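Local coordinates for putative tetR family transcriptional regulator (Streptomyces coelicolor A3, PDB 2Q24), which probably binds DNA as a transcriptional regulator of the TetR family and forms a dimer unusual among proteins of that family, at the interface of chains A and B. Coordinates in Å, arbitrary orientation; residue numbers count along the deposited sequence, not the author numbering. Chains: chain A/B, Putative tetR family transcriptional regulator.

Contact 1: the interface of chains A and B. Residues chain A 63, 67, 120-123; chain B 63, 67, 120.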
loop_
_atom_site.group_PDB
_atom_site.type_symbol
_atom_site.label_atom_id
_atom_site.label_comp_id
_atom_site.label_asym_id
_atom_site.label_seq_id
_atom_site.Cartn_x
_atom_site.Cartn_y
_atom_site.Cartn_z
ATOM N N GLU A 63 8.243 10.327 6.227
ATOM C CA GLU A 63 7.130 9.370 6.124
ATOM C C GLU A 63 6.892 8.984 4.652
ATOM O O GLU A 63 6.658 7.796 4.340
ATOM C CB GLU A 63 5.856 9.933 6.750
ATOM C CG GLU A 63 4.621 9.081 6.367
ATOM C CD GLU A 63 3.302 9.522 7.005
ATOM O OE1 GLU A 63 3.184 9.477 8.240
ATOM O OE2 GLU A 63 2.368 9.883 6.246
ATOM N N ARG A 67 7.096 5.267 3.084
ATOM C CA ARG A 67 5.936 4.713 2.378
ATOM C C ARG A 67 6.286 4.323 0.945
ATOM O O ARG A 67 5.801 3.320 0.416
ATOM C CB ARG A 67 4.806 5.761 2.376
ATOM C CG ARG A 67 4.200 5.834 3.796
ATOM C CD ARG A 67 3.126 6.950 3.942
ATOM N NE ARG A 67 1.876 6.694 3.194
ATOM C CZ ARG A 67 0.811 7.498 3.204
ATOM N NH1 ARG A 67 0.842 8.666 3.857
ATOM N NH2 ARG A 67 -0.278 7.169 2.509
ATOM N N ASP A 120 2.999 8.770 12.229
ATOM C CA ASP A 120 2.891 7.324 12.029
ATOM C C ASP A 120 3.333 7.016 10.624
ATOM O O ASP A 120 2.515 6.977 9.694
ATOM C CB ASP A 120 1.476 6.780 12.273
ATOM C CG ASP A 120 1.380 5.270 12.025
ATOM O OD1 ASP A 120 2.415 4.567 12.122
ATOM O OD2 ASP A 120 0.263 4.770 11.758
ATOM N N PRO A 121 4.637 6.814 10.453
ATOM C CA PRO A 121 5.122 6.514 9.124
ATOM C C PRO A 121 4.647 5.120 8.667
ATOM O O PRO A 121 4.530 4.881 7.482
ATOM C CB PRO A 121 6.649 6.538 9.275
ATOM C CG PRO A 121 6.908 6.408 10.736
ATOM C CD PRO A 121 5.702 6.849 11.472
ATOM N N TYR A 122 4.418 4.222 9.626
ATOM C CA TYR A 122 4.226 2.807 9.309
ATOM C C TYR A 122 2.842 2.465 8.787
ATOM O O TYR A 122 2.716 1.630 7.876
ATOM C CB TYR A 122 4.568 1.949 10.553
ATOM C CG TYR A 122 6.007 2.217 10.985
ATOM C CD1 TYR A 122 7.045 2.038 10.085
ATOM C CD2 TYR A 122 6.303 2.762 12.235
ATOM C CE1 TYR A 122 8.366 2.318 10.426
ATOM C CE2 TYR A 122 7.623 3.021 12.597
ATOM C CZ TYR A 122 8.645 2.792 11.677
ATOM O OH TYR A 122 9.963 3.041 11.987
ATOM N N GLY A 123 1.812 3.062 9.375
ATOM C CA GLY A 123 0.408 2.796 8.945
ATOM C C GLY A 123 0.175 1.299 8.769
ATOM O O GLY A 123 0.436 0.522 9.679
ATOM N N GLU B 63 -5.942 10.457 8.451
ATOM C CA GLU B 63 -4.867 9.841 7.623
ATOM C C GLU B 63 -4.794 8.331 7.778
ATOM O O GLU B 63 -4.773 7.585 6.779
ATOM C CB GLU B 63 -3.495 10.466 7.926
ATOM C CG GLU B 63 -2.408 9.704 7.192
ATOM C CD GLU B 63 -1.051 10.307 7.282
ATOM O OE1 GLU B 63 -0.933 11.512 7.564
ATOM O OE2 GLU B 63 -0.091 9.525 7.094
ATOM N N ARG B 67 -5.496 5.448 4.934
ATOM C CA ARG B 67 -4.452 4.491 4.584
ATOM C C ARG B 67 -4.903 3.075 4.815
ATOM O O ARG B 67 -4.554 2.155 4.059
ATOM C CB ARG B 67 -3.204 4.774 5.427
ATOM C CG ARG B 67 -2.501 6.042 4.987
ATOM C CD ARG B 67 -1.295 6.392 5.883
ATOM N NE ARG B 67 -0.239 5.380 5.821
ATOM C CZ ARG B 67 0.945 5.496 6.390
ATOM N NH1 ARG B 67 1.222 6.594 7.104
ATOM N NH2 ARG B 67 1.842 4.518 6.268
ATOM N N ASP B 120 0.145 14.208 4.747
ATOM C CA ASP B 120 -0.100 13.692 3.386
ATOM C C ASP B 120 -0.746 12.346 3.477
ATOM O O ASP B 120 -0.057 11.340 3.689
ATOM C CB ASP B 120 1.189 13.628 2.535
ATOM C CG ASP B 120 1.002 12.785 1.240
ATOM O OD1 ASP B 120 -0.089 12.838 0.618
ATOM O OD2 ASP B 120 1.944 12.069 0.865
HETATM O O HOH W 1 1.743 12.761 6.445
#
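Helix 58-75 of each chain meets its copy at the dimer two-fold, where A:Arg67 and B:Arg67 lie face to face. Their guanidinium planes are 1° apart, and NE of B:Arg67 sits 3.5 Å above the plane of A:Arg67, over its centre. Each arginine chain bends at its third torsion (chi3 69° in A:Arg67), which lays the flat group over the partner's NE and CD. The like charges of this stack are probably offset by the carboxylates of A:Glu63 and B:Glu63: NH1 of A:Arg67 bridges to OE2 of A:Glu63 at 3.1 Å within its own chain and to OE2 of B:Glu63 at 3.5 Å across. The two glutamates point tip to tip, their carboxylate planes nearly perpendicular, with only 2.6 Å between A:Glu63 OE2 and B:Glu63 OE2; this would be repulsive between two ionised carboxylates, and a shared proton could account for it, though protonation is not seen. Water 1 joins A:Glu63 OE2, B:Glu63 OE1 and the backbone N of B:Asp120. Backbone carbonyls of the partner chain also accept from the guanidinium groups. A:Arg67 NH1 donates to B:Asp120 O at 2.8 Å, nearly along the C=O axis, and B:Arg67 NH2 gives a straight bond (176° at H) to A:Pro121 O at 3.0 Å, from above that carbonyl's plane. A:Gly123 CA lies against the opposite face of the B:Arg67 guanidinium, toward its rim. An alanine in place of A:Arg67 would probably leave the paired carboxylates short of positive charge, B:Asp120 O without this donor and B:Arg67 without its stacking partner. The site pairs the middle of helix 58-75 with the loop leading from helix 108-116 to helix 125-142.

Contact 2: the interface of chains A and B. Residues chain A 131, 134-135, 138; chain B 75, 78.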
loop_
_atom_site.group_PDB
_atom_site.type_symbol
_atom_site.label_atom_id
_atom_site.label_comp_id
_atom_site.label_asym_id
_atom_site.label_seq_id
_atom_site.Cartn_x
_atom_site.Cartn_y
_atom_site.Cartn_z
ATOM N N SER A 131 0.745 -9.091 2.357
ATOM C CA SER A 131 -0.064 -9.469 1.225
ATOM C C SER A 131 0.800 -9.722 -0.034
ATOM O O SER A 131 0.495 -10.625 -0.849
ATOM C CB SER A 131 -1.127 -8.403 0.985
ATOM O OG SER A 131 -2.091 -8.865 0.040
ATOM N N THR A 134 2.170 -13.089 0.382
ATOM C CA THR A 134 1.122 -14.055 0.120
ATOM C C THR A 134 0.898 -14.263 -1.362
ATOM O O THR A 134 0.737 -15.414 -1.799
ATOM C CB THR A 134 -0.217 -13.612 0.810
ATOM O OG1 THR A 134 0.023 -13.482 2.217
ATOM C CG2 THR A 134 -1.359 -14.680 0.549
ATOM N N ALA A 135 0.883 -13.175 -2.147
ATOM C CA ALA A 135 0.747 -13.299 -3.611
ATOM C C ALA A 135 1.861 -14.177 -4.212
ATOM O O ALA A 135 1.584 -15.080 -5.023
ATOM C CB ALA A 135 0.745 -11.904 -4.272
ATOM N N ASP A 138 1.435 -17.866 -2.884
ATOM C CA ASP A 138 0.254 -18.562 -3.463
ATOM C C ASP A 138 0.649 -18.993 -4.896
ATOM O O ASP A 138 0.334 -20.116 -5.298
ATOM C CB ASP A 138 -0.938 -17.587 -3.570
ATOM C CG ASP A 138 -1.675 -17.385 -2.249
ATOM O OD1 ASP A 138 -1.339 -18.044 -1.222
ATOM O OD2 ASP A 138 -2.635 -16.548 -2.251
ATOM N N ASP B 75 -5.142 -5.434 -0.412
ATOM C CA ASP B 75 -4.743 -6.685 0.196
ATOM C C ASP B 75 -5.847 -7.746 0.002
ATOM O O ASP B 75 -5.655 -8.872 0.400
ATOM C CB ASP B 75 -4.495 -6.428 1.685
ATOM C CG ASP B 75 -3.179 -5.632 1.954
ATOM O OD1 ASP B 75 -2.383 -5.454 1.053
ATOM O OD2 ASP B 75 -3.009 -5.168 3.089
ATOM N N PRO B 78 -5.064 -11.162 -3.321
ATOM C CA PRO B 78 -4.723 -12.592 -3.277
ATOM C C PRO B 78 -5.910 -13.507 -2.879
ATOM O O PRO B 78 -6.114 -14.559 -3.496
ATOM C CB PRO B 78 -3.550 -12.659 -2.263
ATOM C CG PRO B 78 -2.953 -11.269 -2.260
ATOM C CD PRO B 78 -4.152 -10.351 -2.485
HETATM O O HOH W 2 -3.777 -15.733 -4.389
HETATM O O HOH W 3 -3.393 -10.896 1.526
#
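The ring of B:Pro78 packs over one side of helix 125-142 of chain A, its CB 4.1 Å from the methyl CG2 of A:Thr134. The two side chains cross at about a right angle. That methyl is anti to the backbone N of A:Thr134 (OG1 chi1 -58°), a rotation that directs carbon rather than the hydroxyl at the proline. The CB of A:Ala135 lies farther off, 4.3 Å from B:Pro78 CG, and lightly extends the apolar floor. B:Pro78 hides 70 Å² against chain A, the largest share among the residues of this patch.

Toward the N-terminal side of the chain A helix, A:Ser131 fits between B:Pro78 and B:Asp75. Its OG, anti to the backbone N (chi1 -169°), comes 3.4 Å from B:Pro78 CG, while its CB faces the carboxylate of B:Asp75, 3.6 Å from CG. Direct polar pairing is absent here, and water supplies the links at the rim. Water 3 lies 2.8 Å from A:Ser131 OG and 3.2 Å from the backbone O of B:Asp75. At the other end, water 2 lies 2.6 Å from A:Asp138 OD2 and 2.8 Å from B:Pro78 O.

Chain B contributes the C-terminal end of helix 58-75 and the start of helix 77-83, set against successive turns of helix 125-142 of chain A.

The C-alpha centres of contact 1 and contact 2 are about 21 Å apart. Helix 58-75 of chain B serves both, through its middle in contact 1 and its C-terminal residue in contact 2; on chain A, the loop used in contact 1 leads into helix 125-142, used in contact 2. Contact 1 is charged and directly bonded, whereas contact 2 rests on packing and water. Two-fold symmetry repeats contact 2 with the chains exchanged, extending the joint beyond the paired helices. This use of helix 58-75 may couple the dimer geometry to the placement of the predicted helix-turn-helix, residues 36-55.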